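Local coordinates for spore germination protein GerM (Bacillus subtilis subsp. subtilis str. 168, PDB 6GZB), which is of unknown function but affects both sporulation and germination, and is built from tandem GerMN domains, at residues F124-K129 with L158-H163. Residues are numbered along the deposited sequence; the frame is centred on the assembly and turned at random.
Sequences FSNEFK and LRINGH
Ile160 reaches from the end of strand 155-160 into the 3-10 turn that follows strand 119-124, and its two branches do separate work. CG1 lies anti to the carbonyl carbon (chi1 -56°), and CD1 beyond it lies 3.7 Å from CD2 of the Phe128 ring, the two side chains crossing at about a right angle. The extended chain of Lys129 passes the same methyl, CE lying 4.0 Å from CD1. The other branch, CG2, sits 3.8 Å from the carbonyl O of Ser125 and near the CA of Asn126. Phe124, on the same sheet face as Ile160, turns its ring edge to strand 155-160, with CE2 4.3 Å from CD1 of Leu158, while CD1 of Phe128 lies over one ring face, offset toward the rim. Leu104 and, from helix 136-147, Val143 and Ile139 add to this apolar cluster of the first GerMN domain. An alanine in place of Ile160 would probably leave a gap beside Phe128 and the Lys129 methylenes, giving that ring more freedom to shift.

Beneath the side chains the strands run parallel, and Phe124 bonds on both sides of Ile160. Its N donates to Arg159 O at 2.8 Å from above the carbonyl plane, whereas Asn161 N meets Phe124 O at 2.8 Å nearly along the C=O axis. There the ladder ends: Asn161 enters a type I' turn, and a water bridges its OD1 to Asn126 N, 3.0 Å from each. The chemistry thus passes from buried hydrocarbon to a hydrated margin, and it bears out a general principle: backbone bonds set the register of neighbouring strands, while a side chain at the strand end, here Ile160, packs against the connecting turn.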
# COMPACT_ATOMS: atom_id res chain seq x y z
N PHE A 124 14.02 -15.25 10.47
CA PHE A 124 15.09 -14.88 9.55
C PHE A 124 16.44 -15.39 10.06
O PHE A 124 16.64 -15.54 11.27
CB PHE A 124 15.16 -13.36 9.38
CG PHE A 124 13.96 -12.77 8.69
CD1 PHE A 124 13.90 -12.71 7.31
CD2 PHE A 124 12.92 -12.21 9.43
CE1 PHE A 124 12.81 -12.15 6.67
CE2 PHE A 124 11.82 -11.65 8.79
CZ PHE A 124 11.77 -11.61 7.41
N SER A 125 17.37 -15.59 9.15
CA SER A 125 18.75 -15.83 9.51
C SER A 125 19.41 -14.54 10.02
O SER A 125 18.82 -13.46 9.94
CB SER A 125 19.52 -16.39 8.31
OG SER A 125 19.76 -15.39 7.34
N ASN A 126 20.64 -14.66 10.50
CA ASN A 126 21.30 -13.56 11.19
C ASN A 126 21.69 -12.42 10.27
O ASN A 126 21.90 -11.28 10.73
CB ASN A 126 22.53 -14.05 11.95
CG ASN A 126 23.02 -13.04 12.98
OD1 ASN A 126 24.08 -12.43 12.81
ND2 ASN A 126 22.22 -12.81 14.01
N GLU A 127 21.81 -12.70 8.97
CA GLU A 127 22.11 -11.66 7.98
C GLU A 127 21.04 -10.56 7.95
O GLU A 127 21.29 -9.45 7.47
CB GLU A 127 22.23 -12.27 6.58
CG GLU A 127 23.52 -13.04 6.37
CD GLU A 127 23.44 -14.47 6.85
OE1 GLU A 127 22.38 -14.88 7.37
OE2 GLU A 127 24.45 -15.19 6.69
N PHE A 128 19.84 -10.90 8.45
CA PHE A 128 18.75 -9.93 8.57
C PHE A 128 19.20 -8.64 9.26
O PHE A 128 18.62 -7.58 9.03
CB PHE A 128 17.59 -10.57 9.35
CG PHE A 128 16.39 -9.68 9.49
CD1 PHE A 128 15.42 -9.64 8.50
CD2 PHE A 128 16.19 -8.93 10.65
CE1 PHE A 128 14.29 -8.85 8.65
CE2 PHE A 128 15.05 -8.15 10.81
CZ PHE A 128 14.11 -8.10 9.80
N LYS A 129 20.24 -8.74 10.08
CA LYS A 129 20.71 -7.60 10.85
C LYS A 129 21.54 -6.62 10.03
O LYS A 129 21.78 -5.50 10.47
CB LYS A 129 21.54 -8.06 12.05
CG LYS A 129 20.76 -8.89 13.05
CD LYS A 129 21.59 -9.16 14.30
CE LYS A 129 20.82 -10.03 15.28
NZ LYS A 129 21.71 -10.80 16.19
N LEU A 158 7.98 -11.24 13.88
CA LEU A 158 9.32 -11.32 13.32
C LEU A 158 10.24 -12.06 14.29
O LEU A 158 10.18 -11.85 15.49
CB LEU A 158 9.86 -9.91 13.07
CG LEU A 158 9.62 -9.23 11.71
CD1 LEU A 158 8.49 -9.85 10.91
CD2 LEU A 158 9.39 -7.74 11.88
N ARG A 159 11.08 -12.95 13.77
CA ARG A 159 12.12 -13.57 14.57
C ARG A 159 13.45 -13.56 13.85
O ARG A 159 13.50 -13.54 12.62
CB ARG A 159 11.74 -15.01 14.91
CG ARG A 159 10.59 -15.13 15.89
CD ARG A 159 10.16 -16.58 16.05
NE ARG A 159 9.06 -16.72 16.99
CZ ARG A 159 8.57 -17.87 17.41
NH1 ARG A 159 9.12 -19.02 17.02
NH2 ARG A 159 7.56 -17.88 18.27
N ILE A 160 14.53 -13.58 14.62
CA ILE A 160 15.86 -13.87 14.08
C ILE A 160 16.43 -15.12 14.76
O ILE A 160 16.59 -15.15 15.98
CB ILE A 160 16.83 -12.70 14.29
CG1 ILE A 160 16.26 -11.42 13.67
CG2 ILE A 160 18.19 -13.01 13.69
CD1 ILE A 160 17.08 -10.19 13.98
N ASN A 161 16.64 -16.16 13.97
CA ASN A 161 17.09 -17.45 14.49
C ASN A 161 16.25 -17.91 15.68
O ASN A 161 16.78 -18.41 16.67
CB ASN A 161 18.57 -17.37 14.87
CG ASN A 161 19.49 -17.45 13.66
OD1 ASN A 161 20.48 -16.72 13.56
ND2 ASN A 161 19.15 -18.33 12.71
N GLY A 162 14.94 -17.71 15.59
CA GLY A 162 14.01 -18.22 16.58
C GLY A 162 13.78 -17.28 17.75
O GLY A 162 12.87 -17.49 18.55
N HIS A 163 14.56 -16.21 17.82
CA HIS A 163 14.41 -15.22 18.89
C HIS A 163 13.37 -14.16 18.50
O HIS A 163 13.45 -13.58 17.43
CB HIS A 163 15.76 -14.56 19.18
CG HIS A 163 15.68 -13.39 20.11
ND1 HIS A 163 15.42 -13.54 21.46
CD2 HIS A 163 15.88 -12.07 19.91
CE1 HIS A 163 15.43 -12.35 22.03
NE2 HIS A 163 15.69 -11.44 21.11
O HOH W 1 21.97 -17.28 10.96